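Local coordinates for putative uncharacterized protein (Ustilago maydis, PDB 4GNX) that binds single-stranded DNA as the large, multi-OB-fold subunit of the fungal replication protein A heterotrimer, at residues C[195-199]-C[234-238]. Residue numbers count along the deposited sequence, not the author numbering.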
ATOM      1  N   GLU C 195     -39.707   2.223 -12.670  1.00103.75           N
ATOM      2  CA  GLU C 195     -39.871   3.067 -13.845  1.00108.81           C
ATOM      3  C   GLU C 195     -38.633   3.927 -14.105  1.00107.46           C
ATOM      4  O   GLU C 195     -38.686   5.161 -14.028  1.00109.30           O
ATOM      5  CB  GLU C 195     -41.145   3.918 -13.755  1.00113.66           C
ATOM      6  CG  GLU C 195     -42.373   3.282 -14.405  1.00120.06           C
ATOM      7  CD  GLU C 195     -43.022   2.203 -13.550  1.00121.62           C
ATOM      8  OE1 GLU C 195     -42.604   2.019 -12.383  1.00119.63           O
ATOM      9  OE2 GLU C 195     -43.960   1.537 -14.047  1.00124.92           O
ATOM     10  N   LYS C 196     -37.520   3.253 -14.399  1.00104.63           N
ATOM     11  CA  LYS C 196     -36.300   3.884 -14.934  1.00102.06           C
ATOM     12  C   LYS C 196     -35.879   5.223 -14.298  1.00 98.90           C
ATOM     13  O   LYS C 196     -35.748   6.235 -14.998  1.00100.36           O
ATOM     14  CB  LYS C 196     -36.425   4.030 -16.456  1.00106.25           C
ATOM     15  CG  LYS C 196     -35.574   3.058 -17.253  1.00105.62           C
ATOM     16  CD  LYS C 196     -36.114   1.640 -17.284  1.00106.40           C
ATOM     17  CE  LYS C 196     -35.080   0.742 -17.939  1.00105.89           C
ATOM     18  NZ  LYS C 196     -35.441  -0.700 -17.900  1.00108.13           N
ATOM     19  N   PRO C 197     -35.636   5.225 -12.975  1.00 94.33           N
ATOM     20  CA  PRO C 197     -35.350   6.492 -12.325  1.00 92.87           C
ATOM     21  C   PRO C 197     -33.942   6.984 -12.659  1.00 90.37           C
ATOM     22  O   PRO C 197     -33.135   6.235 -13.217  1.00 89.51           O
ATOM     23  CB  PRO C 197     -35.440   6.134 -10.844  1.00 90.75           C
ATOM     24  CG  PRO C 197     -34.963   4.721 -10.785  1.00 87.91           C
ATOM     25  CD  PRO C 197     -35.412   4.079 -12.069  1.00 90.78           C
ATOM     26  N   VAL C 198     -33.658   8.239 -12.334  1.00 89.59           N
ATOM     27  CA  VAL C 198     -32.284   8.707 -12.338  1.00 86.29           C
ATOM     28  C   VAL C 198     -31.728   8.489 -10.941  1.00 81.75           C
ATOM     29  O   VAL C 198     -32.398   8.787  -9.946  1.00 82.60           O
ATOM     30  CB  VAL C 198     -32.162  10.194 -12.735  1.00 88.95           C
ATOM     31  CG1 VAL C 198     -30.696  10.601 -12.804  1.00 87.20           C
ATOM     32  CG2 VAL C 198     -32.844  10.451 -14.072  1.00 91.64           C
ATOM     33  N   LEU C 199     -30.514   7.950 -10.879  1.00 77.47           N
ATOM     34  CA  LEU C 199     -29.801   7.796  -9.615  1.00 73.68           C
ATOM     35  C   LEU C 199     -28.504   8.578  -9.630  1.00 72.71           C
ATOM     36  O   LEU C 199     -27.747   8.526 -10.609  1.00 72.24           O
ATOM     37  CB  LEU C 199     -29.499   6.336  -9.338  1.00 70.69           C
ATOM     38  CG  LEU C 199     -30.688   5.390  -9.250  1.00 71.73           C
ATOM     39  CD1 LEU C 199     -30.201   3.988  -8.900  1.00 69.57           C
ATOM     40  CD2 LEU C 199     -31.719   5.884  -8.246  1.00 72.79           C
ATOM     41  N   LEU C 234     -31.076  13.660 -18.396  1.00107.96           N
ATOM     42  CA  LEU C 234     -31.144  12.199 -18.561  1.00103.85           C
ATOM     43  C   LEU C 234     -32.581  11.693 -18.695  1.00104.66           C
ATOM     44  O   LEU C 234     -32.876  10.876 -19.575  1.00105.56           O
ATOM     45  CB  LEU C 234     -30.437  11.483 -17.400  1.00 98.16           C
ATOM     46  CG  LEU C 234     -28.906  11.572 -17.316  1.00 95.25           C
ATOM     47  CD1 LEU C 234     -28.434  11.309 -15.895  1.00 90.84           C
ATOM     48  CD2 LEU C 234     -28.221  10.626 -18.295  1.00 94.74           C
ATOM     49  N   ARG C 235     -33.459  12.181 -17.815  1.00104.11           N
ATOM     50  CA  ARG C 235     -34.891  11.909 -17.901  1.00106.94           C
ATOM     51  C   ARG C 235     -35.400  12.239 -19.307  1.00113.49           C
ATOM     52  O   ARG C 235     -35.984  11.384 -19.975  1.00115.23           O
ATOM     53  CB  ARG C 235     -35.660  12.707 -16.838  1.00106.87           C
ATOM     54  CG  ARG C 235     -37.179  12.664 -16.967  1.00110.41           C
ATOM     55  CD  ARG C 235     -37.808  11.501 -16.216  1.00107.93           C
ATOM     56  NE  ARG C 235     -37.605  10.223 -16.891  1.00106.84           N
ATOM     57  CZ  ARG C 235     -36.913   9.206 -16.387  1.00102.62           C
ATOM     58  NH1 ARG C 235     -36.353   9.302 -15.189  1.00 99.12           N
ATOM     59  NH2 ARG C 235     -36.784   8.085 -17.081  1.00102.83           N
ATOM     60  N   GLY C 236     -35.149  13.471 -19.753  1.00116.72           N
ATOM     61  CA  GLY C 236     -35.525  13.906 -21.093  1.00122.74           C
ATOM     62  C   GLY C 236     -34.896  13.045 -22.169  1.00122.88           C
ATOM     63  O   GLY C 236     -35.574  12.609 -23.105  1.00127.10           O
ATOM     64  N   TRP C 237     -33.599  12.792 -22.024  1.00118.83           N
ATOM     65  CA  TRP C 237     -32.849  12.009 -22.997  1.00119.42           C
ATOM     66  C   TRP C 237     -33.332  10.594 -23.099  1.00119.00           C
ATOM     67  O   TRP C 237     -33.644  10.121 -24.194  1.00122.97           O
ATOM     68  CB  TRP C 237     -31.361  12.038 -22.676  1.00115.31           C
ATOM     69  CG  TRP C 237     -30.615  10.841 -23.201  1.00113.64           C
ATOM     70  CD1 TRP C 237     -30.216  10.597 -24.510  1.00117.45           C
ATOM     71  CD2 TRP C 237     -30.165   9.673 -22.442  1.00108.60           C
ATOM     72  NE1 TRP C 237     -29.564   9.395 -24.607  1.00115.42           N
ATOM     73  CE2 TRP C 237     -29.496   8.791 -23.406  1.00109.91           C
ATOM     74  CE3 TRP C 237     -30.243   9.285 -21.114  1.00103.99           C
ATOM     75  CZ2 TRP C 237     -28.936   7.581 -23.031  1.00106.20           C
ATOM     76  CZ3 TRP C 237     -29.674   8.060 -20.746  1.00100.61           C
ATOM     77  CH2 TRP C 237     -29.039   7.230 -21.686  1.00101.54           C
ATOM     78  N   TYR C 238     -33.399   9.907 -21.962  1.00114.48           N
ATOM     79  CA  TYR C 238     -33.756   8.499 -21.950  1.00113.86           C
ATOM     80  C   TYR C 238     -35.158   8.254 -22.509  1.00119.85           C
ATOM     81  O   TYR C 238     -35.368   7.301 -23.262  1.00123.18           O
ATOM     82  CB  TYR C 238     -33.632   7.923 -20.541  1.00108.06           C
ATOM     83  CG  TYR C 238     -33.777   6.419 -20.486  1.00106.97           C
ATOM     84  CD1 TYR C 238     -32.721   5.587 -20.854  1.00105.30           C
ATOM     85  CD2 TYR C 238     -34.969   5.825 -20.069  1.00107.66           C
ATOM     86  CE1 TYR C 238     -32.849   4.207 -20.813  1.00104.45           C
ATOM     87  CE2 TYR C 238     -35.105   4.448 -20.026  1.00106.80           C
ATOM     88  CZ  TYR C 238     -34.041   3.644 -20.396  1.00105.21           C
ATOM     89  OH  TYR C 238     -34.160   2.275 -20.355  1.00105.01           O
TER
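Start with Arg235, on the helix 229-242. Its CA-to-CB bond points sideways, but the side chain bends round so that its guanidinium reaches the turn just ahead of strand 198-207. There the carbonyl oxygen of Lys196 accepts two hydrogen bonds, from Arg235 NH2 to Lys196 O at 3.0 Å and from Arg235 NH1 to Lys196 O at 3.1 Å. This oxygen lies near the guanidinium plane, so both amino groups share one acceptor in a bifurcated arrangement. The same arginine forms a salt bridge through NE with Asp239, one turn along the helix.

Lys196 sits in the left-handed region of backbone space, and its side chain runs past Tyr238, with Lys196 CE only 3.0 Å from Tyr238 OH, a tight approach. Its NZ carries on to the carbonyl of Asp143.

Two residues on from Lys196, the CA-to-CB bond of Val198 points toward the helix. Val198 CG1 meets Leu234 CD1 at 3.9 Å, while Val198 CG2 lies 3.9 Å from Arg235 NH1, so the valine packs against both an apolar side chain and the guanidinium. Ile139 and Ile141 of strand 135-152 adjoin Val198 as well.

The contact thus packs the helix that follows the last barrel strand, 220-224, against the start of strand 198-207, and its nearest atom is about 16 Å from the bound DNA. It is helix-on-barrel packing at the margin of an OB fold, here the middle of three in the chain.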